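PDB 5TIP: major capsid protein from Paramecium bursaria Chlorella virus 1, which self-assembles as trimers that build the large icosahedral shell of the virus, a glycosylated capsid of pseudo T=169 symmetry. Local coordinates for residues A[113-118]-A[154-159]; A[117-122]-A[358-363]; A[132-135]-A[141-144]; A[323-328]-A[351-356]. One frame throughout, in Å; residues are numbered along the deposited sequence.

Interaction 1 (A[113-118]-A[154-159])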
loop_
_atom_site.group_PDB
_atom_site.type_symbol
_atom_site.label_atom_id
_atom_site.label_comp_id
_atom_site.label_asym_id
_atom_site.label_seq_id
_atom_site.Cartn_x
_atom_site.Cartn_y
_atom_site.Cartn_z
ATOM N N ARG A 113 -6.924 19.163 -1.143
ATOM C CA ARG A 113 -7.968 18.239 -0.716
ATOM C C ARG A 113 -8.296 17.238 -1.819
ATOM O O ARG A 113 -8.503 16.051 -1.546
ATOM C CB ARG A 113 -9.220 19.014 -0.305
ATOM C CG ARG A 113 -10.307 18.166 0.346
ATOM C CD ARG A 113 -10.150 18.094 1.862
ATOM N NE ARG A 113 -8.844 17.572 2.254
ATOM C CZ ARG A 113 -8.548 16.280 2.325
ATOM N NH1 ARG A 113 -9.469 15.371 2.032
ATOM N NH2 ARG A 113 -7.333 15.895 2.683
ATOM N N THR A 114 -8.348 17.705 -3.071
ATOM C CA THR A 114 -8.647 16.814 -4.188
ATOM C C THR A 114 -7.488 15.865 -4.467
ATOM O O THR A 114 -7.702 14.673 -4.724
ATOM C CB THR A 114 -8.977 17.637 -5.435
ATOM O OG1 THR A 114 -10.149 18.424 -5.192
ATOM C CG2 THR A 114 -9.224 16.730 -6.635
ATOM N N TYR A 115 -6.255 16.374 -4.416
ATOM C CA TYR A 115 -5.090 15.519 -4.625
ATOM C C TYR A 115 -5.014 14.425 -3.569
ATOM O O TYR A 115 -4.678 13.275 -3.879
ATOM C CB TYR A 115 -3.816 16.364 -4.617
ATOM C CG TYR A 115 -2.539 15.559 -4.689
ATOM C CD1 TYR A 115 -2.004 15.179 -5.910
ATOM C CD2 TYR A 115 -1.865 15.185 -3.534
ATOM C CE1 TYR A 115 -0.839 14.444 -5.980
ATOM C CE2 TYR A 115 -0.699 14.450 -3.594
ATOM C CZ TYR A 115 -0.190 14.083 -4.820
ATOM O OH TYR A 115 0.974 13.351 -4.891
ATOM N N ASP A 116 -5.321 14.763 -2.317
ATOM C CA ASP A 116 -5.269 13.774 -1.247
ATOM C C ASP A 116 -6.320 12.688 -1.446
ATOM O O ASP A 116 -6.066 11.511 -1.164
ATOM C CB ASP A 116 -5.452 14.466 0.105
ATOM C CG ASP A 116 -5.273 13.520 1.275
ATOM O OD1 ASP A 116 -4.187 12.916 1.393
ATOM O OD2 ASP A 116 -6.216 13.383 2.081
ATOM N N ALA A 117 -7.503 13.062 -1.936
ATOM C CA ALA A 117 -8.572 12.086 -2.118
ATOM C C ALA A 117 -8.290 11.131 -3.270
ATOM O O ALA A 117 -8.779 9.996 -3.265
ATOM C CB ALA A 117 -9.902 12.804 -2.347
ATOM N N LEU A 118 -7.509 11.561 -4.258
ATOM C CA LEU A 118 -7.266 10.761 -5.452
ATOM C C LEU A 118 -5.930 10.030 -5.441
ATOM O O LEU A 118 -5.878 8.852 -5.804
ATOM C CB LEU A 118 -7.342 11.643 -6.703
ATOM C CG LEU A 118 -8.729 11.970 -7.255
ATOM C CD1 LEU A 118 -8.616 12.986 -8.375
ATOM C CD2 LEU A 118 -9.423 10.709 -7.749
ATOM N N PHE A 154 9.144 19.932 -8.304
ATOM C CA PHE A 154 10.407 19.588 -7.666
ATOM C C PHE A 154 10.228 19.078 -6.243
ATOM O O PHE A 154 11.223 18.727 -5.599
ATOM C CB PHE A 154 11.360 20.789 -7.673
ATOM C CG PHE A 154 10.882 21.958 -6.862
ATOM C CD1 PHE A 154 9.979 22.865 -7.390
ATOM C CD2 PHE A 154 11.357 22.166 -5.578
ATOM C CE1 PHE A 154 9.547 23.945 -6.645
ATOM C CE2 PHE A 154 10.929 23.244 -4.829
ATOM C CZ PHE A 154 10.023 24.135 -5.363
ATOM N N ASN A 155 8.997 19.027 -5.739
ATOM C CA ASN A 155 8.735 18.481 -4.415
ATOM C C ASN A 155 8.384 17.002 -4.435
ATOM O O ASN A 155 8.437 16.355 -3.382
ATOM C CB ASN A 155 7.586 19.235 -3.741
ATOM C CG ASN A 155 7.842 20.720 -3.636
ATOM O OD1 ASN A 155 6.974 21.529 -3.958
ATOM N ND2 ASN A 155 9.032 21.088 -3.180
ATOM N N GLN A 156 8.027 16.451 -5.594
ATOM C CA GLN A 156 7.499 15.096 -5.660
ATOM C C GLN A 156 8.506 14.065 -6.148
ATOM O O GLN A 156 8.268 12.865 -5.977
ATOM C CB GLN A 156 6.262 15.060 -6.564
ATOM C CG GLN A 156 5.170 16.023 -6.133
ATOM C CD GLN A 156 3.832 15.709 -6.764
ATOM O OE1 GLN A 156 3.060 14.907 -6.242
ATOM N NE2 GLN A 156 3.549 16.342 -7.897
ATOM N N THR A 157 9.615 14.491 -6.753
ATOM C CA THR A 157 10.628 13.551 -7.188
ATOM C C THR A 157 11.971 14.267 -7.213
ATOM O O THR A 157 12.048 15.397 -7.722
ATOM C CB THR A 157 10.321 12.954 -8.565
ATOM O OG1 THR A 157 11.475 12.262 -9.060
ATOM C CG2 THR A 157 9.913 14.040 -9.555
ATOM N N PRO A 158 13.027 13.661 -6.667
ATOM C CA PRO A 158 14.349 14.303 -6.728
ATOM C C PRO A 158 14.881 14.460 -8.140
ATOM O O PRO A 158 15.756 15.304 -8.364
ATOM C CB PRO A 158 15.233 13.365 -5.892
ATOM C CG PRO A 158 14.525 12.052 -5.915
ATOM C CD PRO A 158 13.063 12.379 -5.943
ATOM N N GLY A 159 14.383 13.680 -9.100
ATOM C CA GLY A 159 14.806 13.819 -10.483
ATOM C C GLY A 159 14.434 15.141 -11.122
ATOM O O GLY A 159 14.948 15.454 -12.201
#
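Y115 and Q156 reach toward each other from helix 109-119 and the short, weakly bonded helical piece near 154-156, their CA atoms 12.6 Å from one another. The polar approach is a single one: the phenol oxygen Y115 OH stands 2.9 Å from the amide oxygen Q156 OE1. OE1 comes in obliquely to the phenol ring, 3.6 Å from Y115 CZ, and the ring and amide planes are turned 67° apart. Y115 gets there because its CG lies anti to the backbone N (chi1 174°), which carries the ring toward Q156, while Q156 stretches back with its chain extended beyond CG. Only about 61 Å² is buried between the two segments.

Each segment keeps its own polar order. On the helix, R113 NH2 reaches D116 OD2 at 2.8 Å in a salt bridge, arriving from above the carboxylate plane; R113 also pairs with E89. In the other segment T157 OG1 accepts from G159 N at 3.2 Å, an ST turn just past Q156. P158, inside that turn, packs on F26 of a neighbouring subunit.

The pairing of Y115 with Q156 links two elements of the N-terminal jelly roll of a double jelly-roll capsid protein, while helix 109-119 also packs on strands 257-266 and 350-354 of the C-terminal one.

Interaction 2 (A[117-122]-A[358-363])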
loop_
_atom_site.group_PDB
_atom_site.type_symbol
_atom_site.label_atom_id
_atom_site.label_comp_id
_atom_site.label_asym_id
_atom_site.label_seq_id
_atom_site.Cartn_x
_atom_site.Cartn_y
_atom_site.Cartn_z
ATOM N N ALA A 117 -7.503 13.062 -1.936
ATOM C CA ALA A 117 -8.572 12.086 -2.118
ATOM C C ALA A 117 -8.290 11.131 -3.270
ATOM O O ALA A 117 -8.779 9.996 -3.265
ATOM C CB ALA A 117 -9.902 12.804 -2.347
ATOM N N LEU A 118 -7.509 11.561 -4.258
ATOM C CA LEU A 118 -7.266 10.761 -5.452
ATOM C C LEU A 118 -5.930 10.030 -5.441
ATOM O O LEU A 118 -5.878 8.852 -5.804
ATOM C CB LEU A 118 -7.342 11.643 -6.703
ATOM C CG LEU A 118 -8.729 11.970 -7.255
ATOM C CD1 LEU A 118 -8.616 12.986 -8.375
ATOM C CD2 LEU A 118 -9.423 10.709 -7.749
ATOM N N PHE A 119 -4.846 10.692 -5.036
ATOM C CA PHE A 119 -3.506 10.178 -5.280
ATOM C C PHE A 119 -2.752 9.777 -4.019
ATOM O O PHE A 119 -1.640 9.248 -4.125
ATOM C CB PHE A 119 -2.699 11.209 -6.075
ATOM C CG PHE A 119 -3.284 11.503 -7.424
ATOM C CD1 PHE A 119 -3.131 10.606 -8.467
ATOM C CD2 PHE A 119 -4.010 12.662 -7.643
ATOM C CE1 PHE A 119 -3.676 10.864 -9.706
ATOM C CE2 PHE A 119 -4.559 12.926 -8.882
ATOM C CZ PHE A 119 -4.393 12.025 -9.915
ATOM N N ARG A 120 -3.305 10.016 -2.838
ATOM C CA ARG A 120 -2.772 9.415 -1.626
ATOM C C ARG A 120 -3.654 8.247 -1.207
ATOM O O ARG A 120 -4.834 8.172 -1.559
ATOM C CB ARG A 120 -2.663 10.439 -0.495
ATOM C CG ARG A 120 -1.444 11.340 -0.612
ATOM C CD ARG A 120 -1.101 12.000 0.713
ATOM N NE ARG A 120 -0.126 13.074 0.544
ATOM C CZ ARG A 120 -0.444 14.324 0.229
ATOM N NH1 ARG A 120 -1.713 14.661 0.050
ATOM N NH2 ARG A 120 0.505 15.238 0.091
ATOM N N MET A 121 -3.063 7.325 -0.454
ATOM C CA MET A 121 -3.773 6.113 -0.079
ATOM C C MET A 121 -3.087 5.473 1.115
ATOM O O MET A 121 -1.924 5.756 1.415
ATOM C CB MET A 121 -3.834 5.117 -1.242
ATOM C CG MET A 121 -2.469 4.587 -1.655
ATOM S SD MET A 121 -2.513 3.528 -3.114
ATOM C CE MET A 121 -2.956 4.711 -4.383
ATOM N N ASN A 122 -3.838 4.612 1.792
ATOM C CA ASN A 122 -3.310 3.653 2.778
ATOM C C ASN A 122 -2.709 4.434 3.952
ATOM O O ASN A 122 -3.243 5.491 4.325
ATOM C CB ASN A 122 -2.358 2.708 2.078
ATOM C CG ASN A 122 -3.031 1.917 0.981
ATOM O OD1 ASN A 122 -4.204 1.564 1.093
ATOM N ND2 ASN A 122 -2.296 1.634 -0.087
ATOM N N LYS A 358 -0.779 5.927 -16.327
ATOM C CA LYS A 358 -0.351 6.064 -14.935
ATOM C C LYS A 358 -0.326 7.546 -14.588
ATOM O O LYS A 358 0.732 8.188 -14.625
ATOM C CB LYS A 358 1.017 5.421 -14.707
ATOM C CG LYS A 358 1.065 3.929 -14.998
ATOM C CD LYS A 358 2.442 3.342 -14.719
ATOM C CE LYS A 358 2.659 3.083 -13.230
ATOM N NZ LYS A 358 2.892 4.318 -12.428
ATOM N N PRO A 359 -1.481 8.125 -14.245
ATOM C CA PRO A 359 -1.517 9.569 -13.962
ATOM C C PRO A 359 -0.702 9.979 -12.748
ATOM O O PRO A 359 -0.248 11.128 -12.682
ATOM C CB PRO A 359 -3.014 9.844 -13.753
ATOM C CG PRO A 359 -3.585 8.529 -13.346
ATOM C CD PRO A 359 -2.805 7.499 -14.106
ATOM N N ALA A 360 -0.495 9.078 -11.788
ATOM C CA ALA A 360 0.292 9.409 -10.606
ATOM C C ALA A 360 1.791 9.277 -10.830
ATOM O O ALA A 360 2.565 9.639 -9.936
ATOM C CB ALA A 360 -0.129 8.527 -9.428
ATOM N N GLY A 361 2.191 8.770 -11.988
ATOM C CA GLY A 361 3.598 8.611 -12.301
ATOM C C GLY A 361 4.146 9.838 -12.997
ATOM O O GLY A 361 3.472 10.443 -13.820
ATOM N N ARG A 362 5.376 10.207 -12.670
ATOM C CA ARG A 362 5.998 11.376 -13.276
ATOM C C ARG A 362 6.259 11.169 -14.764
ATOM O O ARG A 362 6.147 12.099 -15.556
ATOM C CB ARG A 362 7.287 11.736 -12.542
ATOM C CG ARG A 362 7.104 11.888 -11.041
ATOM C CD ARG A 362 6.613 13.278 -10.672
ATOM N NE ARG A 362 5.244 13.535 -11.107
ATOM C CZ ARG A 362 4.161 13.224 -10.404
ATOM N NH1 ARG A 362 4.281 12.648 -9.221
ATOM N NH2 ARG A 362 2.956 13.490 -10.880
ATOM N N GLN A 363 6.609 9.945 -15.135
ATOM C CA GLN A 363 6.868 9.624 -16.528
ATOM C C GLN A 363 5.581 9.755 -17.327
ATOM O O GLN A 363 4.574 9.144 -16.991
ATOM C CB GLN A 363 7.415 8.203 -16.657
ATOM C CG GLN A 363 7.170 7.569 -18.015
ATOM C CD GLN A 363 8.159 8.036 -19.063
ATOM O OE1 GLN A 363 9.356 8.113 -18.809
ATOM N NE2 GLN A 363 7.660 8.348 -20.247
#
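F119 meets A360 and P359 through carbon alone, where helix 109-119 faces a turn more than two hundred residues further along the chain. The CA atoms of F119 and A360 are 6.6 Å apart. Apolar contact does all the work across the gap. F119 CD1 touches the methyl A360 CB at 3.8 Å, approached obliquely, and F119 CE1 lies 4.2 Å from P359 CB, which sits at the ring edge near its plane. With CG anti to its own carbonyl carbon (chi1 -62°), the ring swings to the side from which the turn comes, and one flank of the ring thus serves both residues.

Backbone bonding shapes the other partner. K358 to G361 form a type I beta turn, closed by G361 N to K358 O at 3.1 Å, and this puts P359 and A360 at the two central positions, both with CB directed at the helix. The lysine K259 helps hold the turn, since its NZ binds the carbonyl oxygens of both P359 and G361.

Around it, F119 also meets the ring of Y260 on strand 257-266, and P359 packs on that same Y260 and on S354 of strand 350-354. The turn follows strand 350-354, leading on to strand 368-369, while helix 109-119 lays L118 against V350 and L352.

Interaction 3 (A[132-135]-A[141-144])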
loop_
_atom_site.group_PDB
_atom_site.type_symbol
_atom_site.label_atom_id
_atom_site.label_comp_id
_atom_site.label_asym_id
_atom_site.label_seq_id
_atom_site.Cartn_x
_atom_site.Cartn_y
_atom_site.Cartn_z
ATOM N N THR A 132 -1.764 17.254 9.326
ATOM C CA THR A 132 -2.601 18.402 9.001
ATOM C C THR A 132 -3.887 18.474 9.817
ATOM O O THR A 132 -4.739 19.318 9.523
ATOM C CB THR A 132 -2.954 18.405 7.507
ATOM O OG1 THR A 132 -3.606 17.176 7.166
ATOM C CG2 THR A 132 -1.703 18.563 6.655
ATOM N N ASP A 133 -4.057 17.626 10.831
ATOM C CA ASP A 133 -5.317 17.600 11.562
ATOM C C ASP A 133 -5.104 16.935 12.915
ATOM O O ASP A 133 -4.094 16.267 13.149
ATOM C CB ASP A 133 -6.401 16.865 10.764
ATOM C CG ASP A 133 -7.801 17.189 11.242
ATOM O OD1 ASP A 133 -7.938 17.885 12.269
ATOM O OD2 ASP A 133 -8.770 16.746 10.589
ATOM N N TRP A 134 -6.073 17.140 13.807
ATOM C CA TRP A 134 -6.150 16.397 15.058
ATOM C C TRP A 134 -6.887 15.087 14.810
ATOM O O TRP A 134 -8.011 15.092 14.297
ATOM C CB TRP A 134 -6.870 17.208 16.138
ATOM C CG TRP A 134 -6.063 18.331 16.720
ATOM C CD1 TRP A 134 -5.157 18.245 17.735
ATOM C CD2 TRP A 134 -6.105 19.711 16.335
ATOM N NE1 TRP A 134 -4.626 19.483 18.002
ATOM C CE2 TRP A 134 -5.191 20.400 17.157
ATOM C CE3 TRP A 134 -6.821 20.429 15.374
ATOM C CZ2 TRP A 134 -4.975 21.771 17.044
ATOM C CZ3 TRP A 134 -6.606 21.790 15.266
ATOM C CH2 TRP A 134 -5.690 22.447 16.096
ATOM N N VAL A 135 -6.260 13.969 15.174
ATOM C CA VAL A 135 -6.813 12.659 14.847
ATOM C C VAL A 135 -6.894 11.771 16.084
ATOM O O VAL A 135 -7.113 10.560 15.973
ATOM C CB VAL A 135 -5.976 11.968 13.754
ATOM C CG1 VAL A 135 -6.013 12.768 12.466
ATOM C CG2 VAL A 135 -4.544 11.775 14.226
ATOM N N GLY A 141 -8.513 23.722 23.335
ATOM C CA GLY A 141 -7.248 24.209 23.836
ATOM C C GLY A 141 -6.047 23.348 23.516
ATOM O O GLY A 141 -4.934 23.691 23.935
ATOM N N ALA A 142 -6.254 22.264 22.781
ATOM C CA ALA A 142 -5.156 21.392 22.397
ATOM C C ALA A 142 -4.302 22.109 21.361
ATOM O O ALA A 142 -4.820 22.633 20.380
ATOM C CB ALA A 142 -5.688 20.086 21.835
ATOM N N GLN A 143 -2.996 22.143 21.589
ATOM C CA GLN A 143 -2.077 22.793 20.667
ATOM C C GLN A 143 -1.254 21.736 19.964
ATOM O O GLN A 143 -0.797 20.783 20.584
ATOM C CB GLN A 143 -1.159 23.770 21.397
ATOM C CG GLN A 143 -0.538 24.817 20.492
ATOM C CD GLN A 143 0.554 25.610 21.175
ATOM O OE1 GLN A 143 1.234 25.107 22.065
ATOM N NE2 GLN A 143 0.727 26.857 20.763
ATOM N N LYS A 144 -1.054 21.912 18.665
ATOM C CA LYS A 144 -0.305 20.939 17.894
ATOM C C LYS A 144 0.422 21.573 16.720
ATOM O O LYS A 144 -0.058 22.530 16.127
ATOM C CB LYS A 144 -1.258 19.850 17.394
ATOM C CG LYS A 144 -0.636 18.825 16.461
ATOM C CD LYS A 144 -1.653 17.770 16.051
ATOM C CE LYS A 144 -1.022 16.707 15.167
ATOM N NZ LYS A 144 -1.961 15.603 14.827
HETATM O O HOH W 1 -3.039 18.306 20.239
HETATM O O HOH W 2 -3.965 14.204 16.531
#
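K144 runs past the indole of W134 and ends on the carbonyl of D133. CB comes first, 3.4 Å from W134 NE1 and 4.0 Å from CE2. CG stands anti to the backbone N (chi1 175°), and the later torsions are also extended, so the chain goes out as a straight rod. CD then lies over the five-membered ring, 4.2 Å from its centroid and 27° off the normal, a CH-pi contact. Here the lysine chain and the indole run antiparallel, side by side.

This is the start of strand 143-149, which pairs antiparallel with strand 65-76 in the N-terminal jelly roll; W134 comes from the loop that leaves helix 122-132. The same indole meets the ring of F146 edge-to-face.

CE passes 3.7 Å from D133 O, and NZ donates to that oxygen at 2.8 Å, with a C=O...N angle of 150°. NZ also donates to R130 O and to a water that V135 N binds at 2.7 Å, so the charged tip has three oxygens round it. The D133 carboxylate lies away from the lysine and is held instead by T84, R129 and the backbone N of Y86. Beside the rod, A142 O reaches W134 CZ2 at 3.4 Å.

Interaction 4 (A[323-328]-A[351-356])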
loop_
_atom_site.group_PDB
_atom_site.type_symbol
_atom_site.label_atom_id
_atom_site.label_comp_id
_atom_site.label_asym_id
_atom_site.label_seq_id
_atom_site.Cartn_x
_atom_site.Cartn_y
_atom_site.Cartn_z
ATOM N N ASP A 323 -18.663 13.441 -29.161
ATOM C CA ASP A 323 -18.383 12.740 -27.912
ATOM C C ASP A 323 -16.963 12.186 -27.907
ATOM O O ASP A 323 -16.585 11.412 -28.793
ATOM C CB ASP A 323 -19.385 11.607 -27.705
ATOM C CG ASP A 323 -20.796 12.107 -27.481
ATOM O OD1 ASP A 323 -21.020 13.330 -27.589
ATOM O OD2 ASP A 323 -21.681 11.275 -27.190
ATOM N N ARG A 324 -16.174 12.591 -26.909
ATOM C CA ARG A 324 -14.876 11.962 -26.692
ATOM C C ARG A 324 -15.044 10.539 -26.177
ATOM O O ARG A 324 -14.218 9.668 -26.475
ATOM C CB ARG A 324 -14.046 12.804 -25.720
ATOM C CG ARG A 324 -12.737 12.171 -25.275
ATOM C CD ARG A 324 -11.819 11.883 -26.448
ATOM N NE ARG A 324 -10.556 11.305 -26.003
ATOM C CZ ARG A 324 -10.390 10.020 -25.706
ATOM N NH1 ARG A 324 -11.409 9.176 -25.804
ATOM N NH2 ARG A 324 -9.205 9.579 -25.307
ATOM N N PHE A 325 -16.107 10.289 -25.416
ATOM C CA PHE A 325 -16.470 8.946 -24.991
ATOM C C PHE A 325 -17.953 8.940 -24.648
ATOM O O PHE A 325 -18.566 9.993 -24.450
ATOM C CB PHE A 325 -15.624 8.470 -23.803
ATOM C CG PHE A 325 -15.572 9.441 -22.657
ATOM C CD1 PHE A 325 -16.529 9.405 -21.655
ATOM C CD2 PHE A 325 -14.560 10.384 -22.577
ATOM C CE1 PHE A 325 -16.480 10.296 -20.599
ATOM C CE2 PHE A 325 -14.508 11.277 -21.524
ATOM C CZ PHE A 325 -15.468 11.232 -20.533
ATOM N N ALA A 326 -18.520 7.739 -24.592
ATOM C CA ALA A 326 -19.932 7.588 -24.275
ATOM C C ALA A 326 -20.203 7.939 -22.818
ATOM O O ALA A 326 -19.322 7.848 -21.957
ATOM C CB ALA A 326 -20.398 6.161 -24.567
ATOM N N THR A 327 -21.441 8.343 -22.548
ATOM C CA THR A 327 -21.815 8.789 -21.213
ATOM C C THR A 327 -21.702 7.651 -20.207
ATOM O O THR A 327 -22.193 6.543 -20.443
ATOM C CB THR A 327 -23.244 9.331 -21.225
ATOM O OG1 THR A 327 -23.350 10.387 -22.186
ATOM C CG2 THR A 327 -23.620 9.864 -19.857
ATOM N N ARG A 328 -21.054 7.932 -19.079
ATOM C CA ARG A 328 -20.937 6.991 -17.978
ATOM C C ARG A 328 -21.501 7.622 -16.712
ATOM O O ARG A 328 -21.590 8.846 -16.591
ATOM C CB ARG A 328 -19.479 6.568 -17.744
ATOM C CG ARG A 328 -18.772 6.022 -18.973
ATOM C CD ARG A 328 -19.403 4.726 -19.449
ATOM N NE ARG A 328 -19.139 3.606 -18.550
ATOM C CZ ARG A 328 -18.069 2.821 -18.627
ATOM N NH1 ARG A 328 -17.152 3.035 -19.560
ATOM N NH2 ARG A 328 -17.913 1.822 -17.769
ATOM N N TYR A 351 -14.140 13.050 -8.711
ATOM C CA TYR A 351 -14.218 12.346 -9.981
ATOM C C TYR A 351 -12.939 12.558 -10.776
ATOM O O TYR A 351 -12.251 13.570 -10.623
ATOM C CB TYR A 351 -15.430 12.806 -10.793
ATOM C CG TYR A 351 -16.724 12.771 -10.011
ATOM C CD1 TYR A 351 -17.492 11.616 -9.957
ATOM C CD2 TYR A 351 -17.171 13.888 -9.318
ATOM C CE1 TYR A 351 -18.671 11.578 -9.241
ATOM C CE2 TYR A 351 -18.348 13.857 -8.598
ATOM C CZ TYR A 351 -19.093 12.700 -8.563
ATOM O OH TYR A 351 -20.268 12.664 -7.850
ATOM N N LEU A 352 -12.635 11.587 -11.634
ATOM C CA LEU A 352 -11.403 11.580 -12.405
ATOM C C LEU A 352 -11.667 11.032 -13.798
ATOM O O LEU A 352 -12.432 10.078 -13.964
ATOM C CB LEU A 352 -10.327 10.729 -11.714
ATOM C CG LEU A 352 -9.057 10.395 -12.500
ATOM C CD1 LEU A 352 -8.108 11.585 -12.530
ATOM C CD2 LEU A 352 -8.373 9.165 -11.925
ATOM N N TYR A 353 -11.037 11.643 -14.797
ATOM C CA TYR A 353 -10.894 11.040 -16.115
ATOM C C TYR A 353 -9.446 11.190 -16.544
ATOM O O TYR A 353 -8.948 12.312 -16.676
ATOM C CB TYR A 353 -11.826 11.672 -17.150
ATOM C CG TYR A 353 -11.749 10.960 -18.482
ATOM C CD1 TYR A 353 -12.380 9.739 -18.673
ATOM C CD2 TYR A 353 -11.024 11.496 -19.540
ATOM C CE1 TYR A 353 -12.302 9.075 -19.881
ATOM C CE2 TYR A 353 -10.942 10.841 -20.754
ATOM C CZ TYR A 353 -11.584 9.630 -20.918
ATOM O OH TYR A 353 -11.508 8.971 -22.124
ATOM N N SER A 354 -8.776 10.065 -16.762
ATOM C CA SER A 354 -7.352 10.051 -17.056
ATOM C C SER A 354 -7.122 9.849 -18.546
ATOM O O SER A 354 -7.703 8.945 -19.155
ATOM C CB SER A 354 -6.650 8.948 -16.261
ATOM O OG SER A 354 -5.269 8.899 -16.573
ATOM N N PHE A 355 -6.281 10.700 -19.129
ATOM C CA PHE A 355 -5.760 10.463 -20.466
ATOM C C PHE A 355 -4.477 9.651 -20.439
ATOM O O PHE A 355 -3.970 9.279 -21.502
ATOM C CB PHE A 355 -5.497 11.792 -21.184
ATOM C CG PHE A 355 -6.667 12.732 -21.169
ATOM C CD1 PHE A 355 -7.753 12.526 -22.002
ATOM C CD2 PHE A 355 -6.674 13.828 -20.324
ATOM C CE1 PHE A 355 -8.826 13.392 -21.984
ATOM C CE2 PHE A 355 -7.741 14.697 -20.303
ATOM C CZ PHE A 355 -8.819 14.480 -21.133
ATOM N N ALA A 356 -3.955 9.359 -19.251
ATOM C CA ALA A 356 -2.690 8.670 -19.071
ATOM C C ALA A 356 -2.924 7.288 -18.483
ATOM O O ALA A 356 -3.907 7.052 -17.774
ATOM C CB ALA A 356 -1.756 9.463 -18.153
#
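Next to Y353, whose ring stacks on F325, the serine S354 turns its hydroxyl back on its own chain: OG donates to A356 O at 2.6 Å, tying down the turn where strand 350-354 ends. The cross-contact itself is aromatic. F325 and Y353 form an offset stack, ring centroids 4.3 Å apart and planes tilted 21°, with F325 CE2 lying 3.4 Å from Y353 CZ. F325 holds its ring in the crowded position between backbone N and carbonyl carbon (chi1 51°), which lays its face against the tyrosine. At the phenol end, Y353 OH is 3.4 Å from F325 CD2.

The same hydroxyl lies over one face of the R324 guanidinium, 3.7 Å from NH1. The two planes stand at 90°, so the arginine is crossed by the tip of the phenol. Two of its nitrogens bond to other chains: NE to Q6 of one neighbouring subunit, NH2 to the carbonyl oxygen of I38 of another. The phenol oxygen thus covers one face of a guanidinium that bonds to two neighbouring subunits.

F325 also rests on I317 and on F333 of helix 330-341, while strand 350-354 pairs with strand 257-266. In the C-terminal jelly roll, the stack joins strand 322-329, paired antiparallel with 312-319, to strand 350-354 of the other sheet, beside helix 330-341 and at the trimer interface.

In the fold
Interactions 1 and 2 start from the same helix, 109-119, and lie with centres about 8 Å apart, in touch through T157 CG2 and R362 CD at 3.6 Å. Interaction 2 passes on to interaction 4, about 17 Å away between centres, through P359 CG on S354 OG (3.7 Å) and L118 CD2 on L352 CB (4.1 Å). Interaction 3 stands apart: its centre is about 39 Å from that of interaction 4, on the opposite side of the chain's centre. It lies beside glycan: G141 touches a bound alpha-D-galactopyranose, about 7 Å from the A142 side chain, whereas the side chain of R324 in interaction 4 is about 5 Å from a mercury ion.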